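Local coordinates for HAD hydrolase, family IA, variant 3 (Entamoeba histolytica, PDB 6W04), which binds magnesium and probably works as a hydrolase of the haloacid dehalogenase superfamily, perhaps acting in carbohydrate metabolism, at residues V4-N9 with H207-I212; H163-E168 with E215-L220; E37-L42 with I52-N57. One frame throughout, in Å; residues are numbered along the deposited sequence.

Contact 1 of 3, residues V4-N9 with H207-I212. With MG (magnesium ion), chain B.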
loop_
_atom_site.group_PDB
_atom_site.type_symbol
_atom_site.label_atom_id
_atom_site.label_comp_id
_atom_site.label_asym_id
_atom_site.label_seq_id
_atom_site.Cartn_x
_atom_site.Cartn_y
_atom_site.Cartn_z
ATOM N N VAL A 4 7.575 2.430 -12.824
ATOM C CA VAL A 4 6.674 2.925 -11.788
ATOM C C VAL A 4 6.351 1.776 -10.849
ATOM O O VAL A 4 5.963 0.693 -11.299
ATOM C CB VAL A 4 5.373 3.490 -12.384
ATOM C CG1 VAL A 4 4.436 3.955 -11.272
ATOM C CG2 VAL A 4 5.677 4.584 -13.389
ATOM N N LEU A 5 6.487 2.009 -9.548
ATOM C CA LEU A 5 6.179 0.988 -8.550
ATOM C C LEU A 5 4.986 1.490 -7.751
ATOM O O LEU A 5 5.094 2.508 -7.057
ATOM C CB LEU A 5 7.392 0.725 -7.651
ATOM C CG LEU A 5 8.713 0.598 -8.432
ATOM C CD1 LEU A 5 9.924 0.418 -7.491
ATOM C CD2 LEU A 5 8.616 -0.547 -9.466
ATOM N N PHE A 6 3.839 0.814 -7.878
ATOM C CA PHE A 6 2.636 1.203 -7.140
ATOM C C PHE A 6 2.496 0.427 -5.831
ATOM O O PHE A 6 2.426 -0.811 -5.837
ATOM C CB PHE A 6 1.362 0.942 -7.944
ATOM C CG PHE A 6 1.250 1.713 -9.241
ATOM C CD1 PHE A 6 0.598 2.937 -9.274
ATOM C CD2 PHE A 6 1.692 1.155 -10.432
ATOM C CE1 PHE A 6 0.435 3.634 -10.481
ATOM C CE2 PHE A 6 1.557 1.853 -11.642
ATOM C CZ PHE A 6 0.922 3.078 -11.662
ATOM N N ASP A 7 2.347 1.155 -4.729
ATOM C CA ASP A 7 1.753 0.559 -3.531
ATOM C C ASP A 7 0.296 0.243 -3.815
ATOM O O ASP A 7 -0.313 0.832 -4.709
ATOM C CB ASP A 7 1.854 1.527 -2.360
ATOM C CG ASP A 7 1.252 0.983 -1.089
ATOM O OD1 ASP A 7 1.549 -0.178 -0.732
ATOM O OD2 ASP A 7 0.502 1.735 -0.433
ATOM N N PHE A 8 -0.293 -0.682 -3.056
ATOM C CA PHE A 8 -1.675 -1.051 -3.344
ATOM C C PHE A 8 -2.654 -0.476 -2.324
ATOM O O PHE A 8 -3.429 0.424 -2.670
ATOM C CB PHE A 8 -1.823 -2.558 -3.490
ATOM C CG PHE A 8 -3.134 -2.946 -4.111
ATOM C CD1 PHE A 8 -3.293 -2.910 -5.489
ATOM C CD2 PHE A 8 -4.227 -3.246 -3.315
ATOM C CE1 PHE A 8 -4.510 -3.219 -6.073
ATOM C CE2 PHE A 8 -5.443 -3.572 -3.889
ATOM C CZ PHE A 8 -5.582 -3.551 -5.267
ATOM N N ASN A 9 -2.637 -0.948 -1.071
ATOM C CA ASN A 9 -3.596 -0.489 -0.067
ATOM C C ASN A 9 -3.400 0.989 0.246
ATOM O O ASN A 9 -2.303 1.421 0.604
ATOM C CB ASN A 9 -3.435 -1.310 1.211
ATOM C CG ASN A 9 -3.584 -2.790 0.952
ATOM O OD1 ASN A 9 -2.599 -3.535 0.873
ATOM N ND2 ASN A 9 -4.823 -3.218 0.769
ATOM N N HIS A 207 -4.131 13.846 -5.282
ATOM C CA HIS A 207 -5.337 13.213 -4.753
ATOM C C HIS A 207 -5.667 11.934 -5.506
ATOM O O HIS A 207 -6.008 10.920 -4.888
ATOM C CB HIS A 207 -6.517 14.185 -4.797
ATOM C CG HIS A 207 -6.361 15.356 -3.879
ATOM N ND1 HIS A 207 -6.036 16.619 -4.328
ATOM C CD2 HIS A 207 -6.467 15.451 -2.531
ATOM C CE1 HIS A 207 -5.953 17.444 -3.296
ATOM N NE2 HIS A 207 -6.212 16.760 -2.196
ATOM N N THR A 208 -5.584 11.968 -6.839
ATOM C CA THR A 208 -5.864 10.810 -7.686
ATOM C C THR A 208 -4.872 10.775 -8.846
ATOM O O THR A 208 -4.140 11.737 -9.095
ATOM C CB THR A 208 -7.285 10.835 -8.257
ATOM O OG1 THR A 208 -7.317 11.714 -9.387
ATOM C CG2 THR A 208 -8.292 11.304 -7.225
ATOM N N PHE A 209 -4.878 9.666 -9.595
ATOM C CA PHE A 209 -3.949 9.563 -10.715
ATOM C C PHE A 209 -4.355 10.418 -11.912
ATOM O O PHE A 209 -3.552 10.563 -12.840
ATOM C CB PHE A 209 -3.760 8.091 -11.112
ATOM C CG PHE A 209 -3.114 7.278 -10.019
ATOM C CD1 PHE A 209 -1.730 7.209 -9.919
ATOM C CD2 PHE A 209 -3.893 6.670 -9.040
ATOM C CE1 PHE A 209 -1.123 6.499 -8.885
ATOM C CE2 PHE A 209 -3.302 5.963 -7.994
ATOM C CZ PHE A 209 -1.918 5.871 -7.918
ATOM N N ASN A 210 -5.553 11.013 -11.901
ATOM C CA ASN A 210 -5.893 12.026 -12.898
ATOM C C ASN A 210 -4.974 13.237 -12.823
ATOM O O ASN A 210 -4.892 14.000 -13.790
ATOM C CB ASN A 210 -7.338 12.510 -12.729
ATOM C CG ASN A 210 -8.360 11.446 -13.071
ATOM O OD1 ASN A 210 -8.102 10.556 -13.879
ATOM N ND2 ASN A 210 -9.535 11.536 -12.455
ATOM N N GLU A 211 -4.283 13.431 -11.701
ATOM C CA GLU A 211 -3.528 14.651 -11.453
ATOM C C GLU A 211 -2.047 14.515 -11.781
ATOM O O GLU A 211 -1.272 15.426 -11.488
ATOM C CB GLU A 211 -3.709 15.073 -9.998
ATOM C CG GLU A 211 -5.160 15.323 -9.615
ATOM C CD GLU A 211 -5.307 15.712 -8.158
ATOM O OE1 GLU A 211 -4.397 15.383 -7.369
ATOM O OE2 GLU A 211 -6.321 16.354 -7.807
ATOM N N ILE A 212 -1.635 13.405 -12.376
ATOM C CA ILE A 212 -0.239 13.173 -12.710
ATOM C C ILE A 212 -0.147 12.775 -14.182
ATOM O O ILE A 212 -1.044 12.109 -14.714
ATOM C CB ILE A 212 0.374 12.100 -11.782
ATOM C CG1 ILE A 212 1.894 12.052 -11.922
ATOM C CG2 ILE A 212 -0.243 10.718 -12.029
ATOM C CD1 ILE A 212 2.582 13.317 -11.493
HETATM MG MG MG B . -0.392 1.802 1.418
HETATM O O HOH W 1 1.611 2.088 2.093
HETATM O O HOH W 2 -1.563 2.166 3.249
#

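Contact 2 of 3, residues H163-E168 with E215-L220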
loop_
_atom_site.group_PDB
_atom_site.type_symbol
_atom_site.label_atom_id
_atom_site.label_comp_id
_atom_site.label_asym_id
_atom_site.label_seq_id
_atom_site.Cartn_x
_atom_site.Cartn_y
_atom_site.Cartn_z
ATOM N N HIS A 163 15.823 5.258 -10.789
ATOM C CA HIS A 163 15.025 5.808 -11.871
ATOM C C HIS A 163 13.588 5.309 -11.798
ATOM O O HIS A 163 12.879 5.274 -12.807
ATOM C CB HIS A 163 15.679 5.488 -13.212
ATOM C CG HIS A 163 17.065 6.043 -13.324
ATOM N ND1 HIS A 163 18.194 5.264 -13.195
ATOM C CD2 HIS A 163 17.503 7.315 -13.480
ATOM C CE1 HIS A 163 19.268 6.025 -13.306
ATOM N NE2 HIS A 163 18.876 7.275 -13.479
ATOM N N CYS A 164 13.147 4.945 -10.598
ATOM C CA CYS A 164 11.787 4.485 -10.359
ATOM C C CYS A 164 10.980 5.547 -9.625
ATOM O O CYS A 164 11.461 6.162 -8.664
ATOM C CB CYS A 164 11.765 3.187 -9.534
ATOM S SG CYS A 164 12.309 1.718 -10.437
ATOM N N ILE A 165 9.745 5.746 -10.082
ATOM C CA ILE A 165 8.715 6.434 -9.316
ATOM C C ILE A 165 8.009 5.424 -8.420
ATOM O O ILE A 165 7.694 4.308 -8.849
ATOM C CB ILE A 165 7.711 7.130 -10.255
ATOM C CG1 ILE A 165 8.401 8.272 -10.998
ATOM C CG2 ILE A 165 6.508 7.615 -9.465
ATOM C CD1 ILE A 165 8.792 9.469 -10.098
ATOM N N VAL A 166 7.771 5.813 -7.165
ATOM C CA VAL A 166 6.952 5.061 -6.229
ATOM C C VAL A 166 5.778 5.937 -5.812
ATOM O O VAL A 166 5.973 7.091 -5.417
ATOM C CB VAL A 166 7.759 4.613 -4.999
ATOM C CG1 VAL A 166 6.820 4.005 -3.940
ATOM C CG2 VAL A 166 8.839 3.625 -5.426
ATOM N N PHE A 167 4.562 5.398 -5.935
ATOM C CA PHE A 167 3.346 6.011 -5.406
ATOM C C PHE A 167 3.034 5.357 -4.064
ATOM O O PHE A 167 2.939 4.131 -3.982
ATOM C CB PHE A 167 2.162 5.819 -6.356
ATOM C CG PHE A 167 2.245 6.659 -7.626
ATOM C CD1 PHE A 167 2.589 6.083 -8.836
ATOM C CD2 PHE A 167 1.936 8.006 -7.597
ATOM C CE1 PHE A 167 2.633 6.838 -10.014
ATOM C CE2 PHE A 167 1.992 8.786 -8.755
ATOM C CZ PHE A 167 2.342 8.193 -9.964
ATOM N N GLU A 168 2.879 6.168 -3.024
ATOM C CA GLU A 168 2.727 5.634 -1.677
ATOM C C GLU A 168 1.799 6.551 -0.897
ATOM O O GLU A 168 1.669 7.733 -1.223
ATOM C CB GLU A 168 4.086 5.525 -0.972
ATOM C CG GLU A 168 4.709 4.169 -1.039
ATOM C CD GLU A 168 4.048 3.204 -0.072
ATOM O OE1 GLU A 168 3.046 3.600 0.592
ATOM O OE2 GLU A 168 4.541 2.058 0.025
ATOM N N GLU A 215 4.898 12.905 -18.188
ATOM C CA GLU A 215 5.922 13.935 -18.320
ATOM C C GLU A 215 6.267 14.543 -16.967
ATOM O O GLU A 215 7.440 14.825 -16.691
ATOM C CB GLU A 215 5.457 15.015 -19.303
ATOM N N GLU A 216 5.260 14.769 -16.116
ATOM C CA GLU A 216 5.534 15.237 -14.760
ATOM C C GLU A 216 6.420 14.250 -14.012
ATOM O O GLU A 216 7.345 14.652 -13.292
ATOM C CB GLU A 216 4.229 15.453 -13.996
ATOM C CG GLU A 216 3.371 16.624 -14.466
ATOM C CD GLU A 216 2.046 16.701 -13.713
ATOM O OE1 GLU A 216 1.018 16.240 -14.256
ATOM O OE2 GLU A 216 2.035 17.203 -12.568
ATOM N N MET A 217 6.153 12.949 -14.180
ATOM C CA MET A 217 6.910 11.918 -13.473
ATOM C C MET A 217 8.341 11.829 -13.987
ATOM O O MET A 217 9.283 11.679 -13.198
ATOM C CB MET A 217 6.203 10.567 -13.610
ATOM C CG MET A 217 4.824 10.543 -12.962
ATOM S SD MET A 217 3.776 9.124 -13.391
ATOM C CE MET A 217 4.864 7.834 -12.861
ATOM N N VAL A 218 8.523 11.913 -15.306
ATOM C CA VAL A 218 9.868 11.881 -15.872
ATOM C C VAL A 218 10.678 13.060 -15.356
ATOM O O VAL A 218 11.838 12.911 -14.952
ATOM C CB VAL A 218 9.804 11.866 -17.411
ATOM C CG1 VAL A 218 11.062 12.465 -18.004
ATOM C CG2 VAL A 218 9.595 10.435 -17.917
ATOM N N ASP A 219 10.062 14.245 -15.333
ATOM C CA ASP A 219 10.780 15.446 -14.915
ATOM C C ASP A 219 11.157 15.374 -13.443
ATOM O O ASP A 219 12.257 15.783 -13.057
ATOM C CB ASP A 219 9.940 16.694 -15.195
ATOM C CG ASP A 219 9.957 17.098 -16.662
ATOM O OD1 ASP A 219 8.871 17.238 -17.266
ATOM O OD2 ASP A 219 11.063 17.269 -17.215
ATOM N N LEU A 220 10.259 14.850 -12.606
ATOM C CA LEU A 220 10.561 14.733 -11.185
ATOM C C LEU A 220 11.832 13.920 -10.954
ATOM O O LEU A 220 12.653 14.270 -10.098
ATOM C CB LEU A 220 9.371 14.112 -10.453
ATOM C CG LEU A 220 9.375 14.225 -8.930
ATOM C CD1 LEU A 220 9.319 15.680 -8.496
ATOM C CD2 LEU A 220 8.211 13.432 -8.337
#

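Contact 3 of 3, residues E37-L42 with I52-N57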
loop_
_atom_site.group_PDB
_atom_site.type_symbol
_atom_site.label_atom_id
_atom_site.label_comp_id
_atom_site.label_asym_id
_atom_site.label_seq_id
_atom_site.Cartn_x
_atom_site.Cartn_y
_atom_site.Cartn_z
ATOM N N GLU A 37 -12.776 6.239 17.590
ATOM C CA GLU A 37 -12.113 6.953 16.504
ATOM C C GLU A 37 -10.740 7.454 16.936
ATOM O O GLU A 37 -9.790 7.441 16.144
ATOM C CB GLU A 37 -12.986 8.111 16.018
ATOM C CG GLU A 37 -14.224 7.671 15.267
ATOM C CD GLU A 37 -15.067 8.859 14.814
ATOM O OE1 GLU A 37 -14.672 10.014 15.096
ATOM O OE2 GLU A 37 -16.117 8.640 14.176
ATOM N N ASP A 38 -10.617 7.881 18.199
ATOM C CA ASP A 38 -9.327 8.329 18.717
ATOM C C ASP A 38 -8.348 7.170 18.846
ATOM O O ASP A 38 -7.163 7.325 18.528
ATOM C CB ASP A 38 -9.504 9.027 20.065
ATOM C CG ASP A 38 -10.237 10.372 19.948
ATOM O OD1 ASP A 38 -10.118 11.058 18.904
ATOM O OD2 ASP A 38 -10.937 10.742 20.915
ATOM N N GLU A 39 -8.807 6.004 19.324
ATOM C CA GLU A 39 -7.914 4.845 19.345
ATOM C C GLU A 39 -7.394 4.542 17.951
ATOM O O GLU A 39 -6.188 4.381 17.754
ATOM C CB GLU A 39 -8.614 3.611 19.924
ATOM C CG GLU A 39 -8.676 3.592 21.444
ATOM C CD GLU A 39 -9.378 2.361 21.959
ATOM O OE1 GLU A 39 -10.597 2.241 21.715
ATOM O OE2 GLU A 39 -8.708 1.504 22.589
ATOM N N PHE A 40 -8.290 4.486 16.952
ATOM C CA PHE A 40 -7.815 4.066 15.641
ATOM C C PHE A 40 -6.878 5.098 15.019
ATOM O O PHE A 40 -5.936 4.717 14.312
ATOM C CB PHE A 40 -8.971 3.754 14.680
ATOM C CG PHE A 40 -8.489 3.202 13.364
ATOM C CD1 PHE A 40 -8.042 1.891 13.275
ATOM C CD2 PHE A 40 -8.411 4.017 12.245
ATOM C CE1 PHE A 40 -7.551 1.393 12.086
ATOM C CE2 PHE A 40 -7.932 3.530 11.047
ATOM C CZ PHE A 40 -7.498 2.218 10.967
ATOM N N LYS A 41 -7.103 6.392 15.272
ATOM C CA LYS A 41 -6.156 7.401 14.803
ATOM C C LYS A 41 -4.771 7.170 15.400
ATOM O O LYS A 41 -3.758 7.282 14.702
ATOM C CB LYS A 41 -6.663 8.813 15.136
ATOM N N LEU A 42 -4.713 6.845 16.692
ATOM C CA LEU A 42 -3.440 6.530 17.331
ATOM C C LEU A 42 -2.790 5.290 16.709
ATOM O O LEU A 42 -1.569 5.240 16.521
ATOM C CB LEU A 42 -3.671 6.321 18.827
ATOM C CG LEU A 42 -2.493 5.848 19.681
ATOM C CD1 LEU A 42 -1.680 7.042 20.175
ATOM C CD2 LEU A 42 -2.966 4.962 20.839
ATOM N N ILE A 52 -3.507 -6.073 17.611
ATOM C CA ILE A 52 -4.093 -7.124 18.446
ATOM C C ILE A 52 -3.631 -6.980 19.888
ATOM O O ILE A 52 -4.424 -7.146 20.831
ATOM C CB ILE A 52 -3.746 -8.512 17.883
ATOM C CG1 ILE A 52 -4.268 -8.636 16.454
ATOM C CG2 ILE A 52 -4.331 -9.594 18.807
ATOM C CD1 ILE A 52 -3.430 -9.571 15.552
ATOM N N GLU A 53 -2.337 -6.679 20.083
ATOM C CA GLU A 53 -1.825 -6.440 21.428
ATOM C C GLU A 53 -2.534 -5.271 22.097
ATOM O O GLU A 53 -2.791 -5.309 23.301
ATOM C CB GLU A 53 -0.307 -6.198 21.396
ATOM C CG GLU A 53 0.449 -7.479 20.984
ATOM C CD GLU A 53 1.932 -7.257 20.791
ATOM O OE1 GLU A 53 2.322 -6.106 20.494
ATOM O OE2 GLU A 53 2.697 -8.229 20.976
ATOM N N HIS A 54 -2.834 -4.212 21.345
ATOM C CA HIS A 54 -3.619 -3.124 21.922
ATOM C C HIS A 54 -4.985 -3.621 22.381
ATOM O O HIS A 54 -5.434 -3.304 23.491
ATOM C CB HIS A 54 -3.812 -1.991 20.921
ATOM C CG HIS A 54 -4.645 -0.873 21.463
ATOM N ND1 HIS A 54 -4.103 0.167 22.188
ATOM C CD2 HIS A 54 -5.978 -0.655 21.432
ATOM C CE1 HIS A 54 -5.070 0.988 22.566
ATOM N NE2 HIS A 54 -6.217 0.517 22.106
ATOM N N ILE A 55 -5.655 -4.401 21.536
ATOM C CA ILE A 55 -7.012 -4.866 21.821
ATOM C C ILE A 55 -7.024 -5.799 23.030
ATOM O O ILE A 55 -7.893 -5.695 23.901
ATOM C CB ILE A 55 -7.597 -5.551 20.570
ATOM C CG1 ILE A 55 -7.873 -4.498 19.477
ATOM C CG2 ILE A 55 -8.857 -6.373 20.946
ATOM C CD1 ILE A 55 -8.081 -5.070 18.053
ATOM N N LEU A 56 -6.061 -6.723 23.106
ATOM C CA LEU A 56 -5.928 -7.575 24.286
ATOM C C LEU A 56 -5.325 -6.841 25.480
ATOM O O LEU A 56 -5.445 -7.318 26.617
ATOM C CB LEU A 56 -5.062 -8.799 23.948
ATOM C CG LEU A 56 -5.636 -9.740 22.897
ATOM C CD1 LEU A 56 -4.523 -10.617 22.346
ATOM C CD2 LEU A 56 -6.759 -10.582 23.507
ATOM N N ASN A 57 -4.701 -5.688 25.250
ATOM C CA ASN A 57 -3.883 -4.994 26.247
ATOM C C ASN A 57 -2.812 -5.919 26.809
ATOM O O ASN A 57 -2.596 -5.992 28.021
ATOM C CB ASN A 57 -4.735 -4.397 27.372
ATOM C CG ASN A 57 -4.018 -3.279 28.106
ATOM O OD1 ASN A 57 -3.204 -2.565 27.514
ATOM N ND2 ASN A 57 -4.277 -3.149 29.410
#

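Contact 1 of 3, residues V4-N9 with H207-I212
F6 and F209 meet through their rings and carry the whole of this small buried contact. CE1 of F6 comes within 3.6 Å of CE1 of F209. The pair is an offset edge-to-face stack. The edge of F6 turns toward the face of F209, with the ring centroids 5.7 Å apart and the planes at 62°. In both residues CG lies anti to the carbonyl carbon, and both CB atoms point across the gap, which brings the two rings together although the CA atoms of F6 and F209 are 11.2 Å apart. V4 CG1 lies over one face of the F6 ring, 3.5 Å above its plane. F95 and F167 also meet F6, and F167 packs edge-to-face with F209 as well, which makes this an aromatic cluster. F6 belongs to strand 3-7, a central strand of the parallel sheet in the Rossmann-like HAD fold. The strand leads into the metal site at its C-terminal end. There D7 OD2 and the backbone O of N9 each bind the magnesium ion at 2.1 Å. Two waters and D169 add further ligands. D7 OD1 forms a salt bridge with K144. F209 stands on a short 3-10 segment after strand 205-206. It sits within an ST turn, in which N210 N donates to T208 OG1 at 3.2 Å. H207 N donates to E211 OE1 (2.6 Å), approaching from above the carboxylate plane.

Contact 2 of 3, residues H163-E168 with E215-L220
M217 reaches from helix 214-222 to I165 and F167 on strand 164-168, and its methyl group is the tight point of the contact. CE of M217 lies 3.8 Å from CG2 of I165 and 3.8 Å from CE1 of F167. The side chain bends at its last torsion (chi3 57°), which turns the methyl in between these two residues. The sulfur sits beside the F167 ring, 3.8 Å from SD to CZ, a Met-aromatic contact at the ring edge. I165 CG2 also rests over one face of that ring. The packing is looser toward L220, whose CD2 is 4.4 Å from CD1 of I165. L220 is partly exposed and also touches T183 and I185 of the next strand. D219 is exposed to solvent. V166 points away from the helix and touches Y150 of helix 148-157 on the other face of the sheet. E168 OE2 makes a salt bridge with K144 and a hydrogen bond with Y150 OH. The axes of strand 164-168 and helical segment 215-220 come within 9.1 Å and run at 116° to each other. This C-terminal helix lies across one face of the parallel sheet in the alpha/beta/alpha sandwich of the HAD core.

Contact 3 of 3, residues E37-L42 with I52-N57
H54 donates from NE2 to OE2 of E39, and this one hydrogen bond ties the two helical segments together. It is short, 2.7 Å from NE2 to OE2, and nearly straight at 172°. The oxygen lies at the ring edge, almost in the plane of the imidazole. The ring therefore uses its N-H squarely. The carboxylate is less well aligned. Its plane is turned 60° from that of the ring, and OE2 is met on its anti side, out of the carboxylate plane. Each CB points at the other segment, and the two side chains together span the 9.4 Å between the CA atoms of E39 and H54. H54 holds CG anti to its backbone N (chi1 178°), which sends the ring out toward the other helix. E39 meets it with its chain extended beyond CG. The other oxygen, OE1, takes a salt bridge from R31 and a hydrogen bond from S36 N. These partners probably fix the rotation of the carboxylate and favour its charged form. L35 lies against H54. Helix 48-56 ends in a Schellman motif with N57 as its C-prime residue. Both helices belong to the helical insertion after strand 3-7, probably the cap domain of this HAD enzyme. F40 leans on A20 and I55 on I30 of helix 16-31, and I52 on Y68 of helix 62-82.

Contacts 1 and 2 are buried and share the parallel sheet, in which strands 3-7 and 164-168 are neighbours. They touch directly: L5 N is 2.7 Å from I165 O, a probable hydrogen bond, and V4 CG2 packs 3.4 Å from M217 CE. Their segments alternate along the chain. Both rely on apolar packing, ring on ring in contact 1 and thioether on aliphatic and aromatic groups in contact 2. Contact 3 is a polar surface bridge between helices. It lies on the opposite side of the chain's centre, with its own centre about 29 Å from that of contact 1 and 35 Å from that of contact 2. Only contact 1 holds ligands of the bound magnesium.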